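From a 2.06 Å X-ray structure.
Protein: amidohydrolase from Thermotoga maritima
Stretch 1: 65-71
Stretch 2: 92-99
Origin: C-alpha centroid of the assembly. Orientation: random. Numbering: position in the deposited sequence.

Stretch 1, residues 65-71: HIGLFEE
Stretch 2 92-99: KALDGFNP

Leu68, Gly67 and Asn98 carry most of this contact, which buries 321 Å² between two largely irregular segments of one chain. In the first, Leu68 N and Phe69 N both donate hydrogen bonds to His65 O (2.9 and 3.2 Å), making a tight turn; in the second, 3-10 residues 93-95 lead into an extended run at Phe97 (phi/psi -78/123) and Asn98 (-107/104).

The register is set where Gly67 CA lies 4.7 Å from Asn98 CA. Here Asn98 N donates to Gly67 O at 3.0 Å, with an angle of 155°, the one hydrogen bond across the stretches. Glycine suits this place twice over: its positive phi (phi/psi 79/-27) favours glycine, and an ideal CB on Gly67 would sit 2.3 Å from Phe97 CD1. Without one, Gly67 CA approaches Phe97 CD1 to 3.7 Å, while Ile66 O meets the ring edge at the same CD1, 3.6 Å away. Phe97 has chi1 t and chi2 79°. Asn98 has chi1 t (171°) and chi2 9°; Asn98 ND2 lies 3.8 Å from Glu70 CD, a contact and not a hydrogen bond.

The CA-to-CB bond of Leu68 (chi1 m, chi2 t; phi/psi -85/-39) points sideways, but the end of the side chain comes nearer the other stretch. Leu68 CD1 packs 3.9 Å from Ala93 CB, and Leu68 CD2 lies 3.3 Å from Ala93 O and 3.4 Å from Gly96 C. A CB on Gly96 would clash, 3.0 Å from Leu68 CD2.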

ATOM      1  N   HIS F  65     -26.452  13.328 -18.074  1.00 21.99           N
ATOM      2  CA  HIS F  65     -25.006  13.481 -18.109  1.00 22.74           C
ATOM      3  C   HIS F  65     -24.437  13.423 -19.529  1.00 21.75           C
ATOM      4  O   HIS F  65     -23.240  13.307 -19.707  1.00 21.53           O
ATOM      5  CB  HIS F  65     -24.335  12.482 -17.163  1.00 24.97           C
ATOM      6  CG  HIS F  65     -25.013  12.381 -15.830  1.00 29.30           C
ATOM      7  ND1 HIS F  65     -25.002  13.410 -14.911  1.00 27.18           N
ATOM      8  CD2 HIS F  65     -25.758  11.392 -15.278  1.00 27.45           C
ATOM      9  CE1 HIS F  65     -25.685  13.050 -13.838  1.00 28.89           C
ATOM     10  NE2 HIS F  65     -26.156  11.830 -14.033  1.00 29.75           N
ATOM     11  N   ILE F  66     -25.298  13.560 -20.541  1.00 21.37           N
ATOM     12  CA  ILE F  66     -24.830  13.625 -21.930  1.00 20.27           C
ATOM     13  C   ILE F  66     -23.784  14.727 -22.072  1.00 19.86           C
ATOM     14  O   ILE F  66     -23.870  15.770 -21.419  1.00 20.09           O
ATOM     15  CB  ILE F  66     -25.993  13.793 -22.947  1.00 20.53           C
ATOM     16  CG1 ILE F  66     -25.502  13.490 -24.375  1.00 18.40           C
ATOM     17  CG2 ILE F  66     -26.638  15.214 -22.842  1.00 18.44           C
ATOM     18  CD1 ILE F  66     -26.589  13.020 -25.336  1.00 20.52           C
ATOM     19  N   GLY F  67     -22.775  14.485 -22.896  1.00 21.30           N
ATOM     20  CA  GLY F  67     -21.693  15.441 -23.064  1.00 22.38           C
ATOM     21  C   GLY F  67     -20.664  15.406 -21.943  1.00 23.71           C
ATOM     22  O   GLY F  67     -19.505  15.768 -22.165  1.00 24.61           O
ATOM     23  N   LEU F  68     -21.077  14.987 -20.746  1.00 24.40           N
ATOM     24  CA  LEU F  68     -20.149  14.847 -19.602  1.00 25.82           C
ATOM     25  C   LEU F  68     -19.418  13.506 -19.582  1.00 26.56           C
ATOM     26  O   LEU F  68     -18.246  13.428 -19.199  1.00 27.28           O
ATOM     27  CB  LEU F  68     -20.880  15.011 -18.255  1.00 26.33           C
ATOM     28  CG  LEU F  68     -21.379  16.377 -17.805  1.00 26.50           C
ATOM     29  CD1 LEU F  68     -21.870  16.282 -16.369  1.00 26.87           C
ATOM     30  CD2 LEU F  68     -20.254  17.382 -17.862  1.00 27.60           C
ATOM     31  N   PHE F  69     -20.143  12.458 -19.948  1.00 26.66           N
ATOM     32  CA  PHE F  69     -19.634  11.104 -19.977  1.00 27.75           C
ATOM     33  C   PHE F  69     -19.633  10.723 -21.458  1.00 26.20           C
ATOM     34  O   PHE F  69     -20.589  10.132 -21.950  1.00 26.79           O
ATOM     35  CB  PHE F  69     -20.590  10.236 -19.147  1.00 30.22           C
ATOM     36  CG  PHE F  69     -20.109   8.842 -18.872  1.00 49.43           C
ATOM     37  CD1 PHE F  69     -19.362   8.134 -19.809  1.00 32.78           C
ATOM     38  CD2 PHE F  69     -20.452   8.211 -17.672  1.00 32.88           C
ATOM     39  CE1 PHE F  69     -18.929   6.828 -19.556  1.00 49.94           C
ATOM     40  CE2 PHE F  69     -20.035   6.903 -17.411  1.00 49.62           C
ATOM     41  CZ  PHE F  69     -19.271   6.213 -18.357  1.00 33.70           C
ATOM     42  N   GLU F  70     -18.584  11.117 -22.173  1.00 25.11           N
ATOM     43  CA  GLU F  70     -18.522  10.976 -23.643  1.00 25.30           C
ATOM     44  C   GLU F  70     -18.765   9.527 -24.061  1.00 24.58           C
ATOM     45  O   GLU F  70     -18.294   8.593 -23.387  1.00 24.54           O
ATOM     46  CB  GLU F  70     -17.150  11.452 -24.184  1.00 25.98           C
ATOM     47  CG  GLU F  70     -17.050  11.456 -25.729  1.00 26.67           C
ATOM     48  CD  GLU F  70     -15.663  11.775 -26.299  1.00 26.51           C
ATOM     49  OE1 GLU F  70     -14.714  12.119 -25.557  1.00 26.71           O
ATOM     50  OE2 GLU F  70     -15.527  11.683 -27.534  1.00 27.79           O
ATOM     51  N   GLU F  71     -19.500   9.333 -25.150  1.00 23.24           N
ATOM     52  CA  GLU F  71     -19.805   7.987 -25.610  1.00 22.95           C
ATOM     53  C   GLU F  71     -18.676   7.411 -26.461  1.00 23.23           C
ATOM     54  O   GLU F  71     -18.011   8.133 -27.201  1.00 23.42           O
ATOM     55  CB  GLU F  71     -21.140   7.933 -26.368  1.00 22.87           C
ATOM     56  CG  GLU F  71     -21.566   6.491 -26.779  1.00 22.30           C
ATOM     57  CD  GLU F  71     -23.035   6.381 -27.204  1.00 22.80           C
ATOM     58  OE1 GLU F  71     -23.621   7.409 -27.599  1.00 23.08           O
ATOM     59  OE2 GLU F  71     -23.614   5.264 -27.156  1.00 22.89           O
ATOM     60  N   LYS F  92     -19.082  23.223 -12.217  1.00 20.13           N
ATOM     61  CA  LYS F  92     -20.237  23.298 -13.119  1.00 20.34           C
ATOM     62  C   LYS F  92     -20.188  22.200 -14.180  1.00 20.36           C
ATOM     63  O   LYS F  92     -19.156  21.991 -14.811  1.00 20.45           O
ATOM     64  CB  LYS F  92     -20.276  24.664 -13.829  1.00 21.00           C
ATOM     65  CG  LYS F  92     -19.958  25.889 -12.970  1.00 25.93           C
ATOM     66  CD  LYS F  92     -20.150  27.231 -13.758  1.00 23.26           C
ATOM     67  CE  LYS F  92     -21.613  27.396 -14.229  1.00 27.27           C
ATOM     68  NZ  LYS F  92     -21.960  28.786 -14.724  1.00 25.94           N
ATOM     69  N   ALA F  93     -21.306  21.514 -14.390  1.00 20.48           N
ATOM     70  CA  ALA F  93     -21.434  20.595 -15.507  1.00 20.82           C
ATOM     71  C   ALA F  93     -21.092  21.273 -16.837  1.00 21.31           C
ATOM     72  O   ALA F  93     -20.514  20.645 -17.730  1.00 20.72           O
ATOM     73  CB  ALA F  93     -22.823  20.017 -15.561  1.00 21.21           C
ATOM     74  N   LEU F  94     -21.431  22.555 -16.957  1.00 21.85           N
ATOM     75  CA  LEU F  94     -21.109  23.328 -18.161  1.00 22.47           C
ATOM     76  C   LEU F  94     -19.636  23.203 -18.541  1.00 21.87           C
ATOM     77  O   LEU F  94     -19.297  23.143 -19.719  1.00 21.45           O
ATOM     78  CB  LEU F  94     -21.451  24.821 -17.969  1.00 22.66           C
ATOM     79  CG  LEU F  94     -21.405  25.714 -19.210  1.00 33.21           C
ATOM     80  CD1 LEU F  94     -22.604  25.393 -20.102  1.00 23.25           C
ATOM     81  CD2 LEU F  94     -21.373  27.216 -18.851  1.00 23.69           C
ATOM     82  N   ASP F  95     -18.773  23.187 -17.532  1.00 22.14           N
ATOM     83  CA  ASP F  95     -17.331  23.182 -17.752  1.00 22.68           C
ATOM     84  C   ASP F  95     -16.767  21.797 -18.102  1.00 23.24           C
ATOM     85  O   ASP F  95     -15.563  21.658 -18.328  1.00 23.92           O
ATOM     86  CB  ASP F  95     -16.608  23.733 -16.520  1.00 22.21           C
ATOM     87  CG  ASP F  95     -16.854  25.222 -16.299  1.00 23.17           C
ATOM     88  OD1 ASP F  95     -17.191  25.938 -17.262  1.00 21.87           O
ATOM     89  OD2 ASP F  95     -16.707  25.678 -15.148  1.00 21.88           O
ATOM     90  N   GLY F  96     -17.629  20.786 -18.144  1.00 23.08           N
ATOM     91  CA  GLY F  96     -17.232  19.435 -18.535  1.00 23.46           C
ATOM     92  C   GLY F  96     -17.952  18.959 -19.788  1.00 24.32           C
ATOM     93  O   GLY F  96     -17.678  17.861 -20.293  1.00 25.15           O
ATOM     94  N   PHE F  97     -18.872  19.785 -20.289  1.00 23.75           N
ATOM     95  CA  PHE F  97     -19.744  19.429 -21.413  1.00 23.78           C
ATOM     96  C   PHE F  97     -19.045  19.525 -22.782  1.00 24.26           C
ATOM     97  O   PHE F  97     -18.550  20.585 -23.150  1.00 25.56           O
ATOM     98  CB  PHE F  97     -21.005  20.312 -21.394  1.00 23.44           C
ATOM     99  CG  PHE F  97     -21.942  20.068 -22.549  1.00 23.96           C
ATOM    100  CD1 PHE F  97     -22.805  18.973 -22.550  1.00 23.88           C
ATOM    101  CD2 PHE F  97     -21.971  20.943 -23.638  1.00 24.30           C
ATOM    102  CE1 PHE F  97     -23.654  18.729 -23.628  1.00 23.30           C
ATOM    103  CE2 PHE F  97     -22.839  20.714 -24.722  1.00 23.98           C
ATOM    104  CZ  PHE F  97     -23.677  19.605 -24.714  1.00 23.76           C
ATOM    105  N   ASN F  98     -19.044  18.419 -23.521  1.00 23.43           N
ATOM    106  CA  ASN F  98     -18.456  18.315 -24.863  1.00 23.35           C
ATOM    107  C   ASN F  98     -19.546  18.231 -25.949  1.00 22.95           C
ATOM    108  O   ASN F  98     -20.157  17.178 -26.132  1.00 22.04           O
ATOM    109  CB  ASN F  98     -17.565  17.052 -24.897  1.00 23.39           C
ATOM    110  CG  ASN F  98     -17.068  16.688 -26.289  1.00 32.44           C
ATOM    111  OD1 ASN F  98     -17.218  17.444 -27.254  1.00 24.16           O
ATOM    112  ND2 ASN F  98     -16.464  15.504 -26.393  1.00 24.25           N
ATOM    113  N   PRO F  99     -19.780  19.336 -26.688  1.00 23.85           N
ATOM    114  CA  PRO F  99     -20.864  19.336 -27.696  1.00 24.45           C
ATOM    115  C   PRO F  99     -20.628  18.370 -28.873  1.00 24.33           C
ATOM    116  O   PRO F  99     -21.565  18.070 -29.617  1.00 23.37           O
ATOM    117  CB  PRO F  99     -20.905  20.793 -28.184  1.00 24.87           C
ATOM    118  CG  PRO F  99     -20.182  21.594 -27.102  1.00 31.34           C
ATOM    119  CD  PRO F  99     -19.131  20.659 -26.571  1.00 24.06           C
TER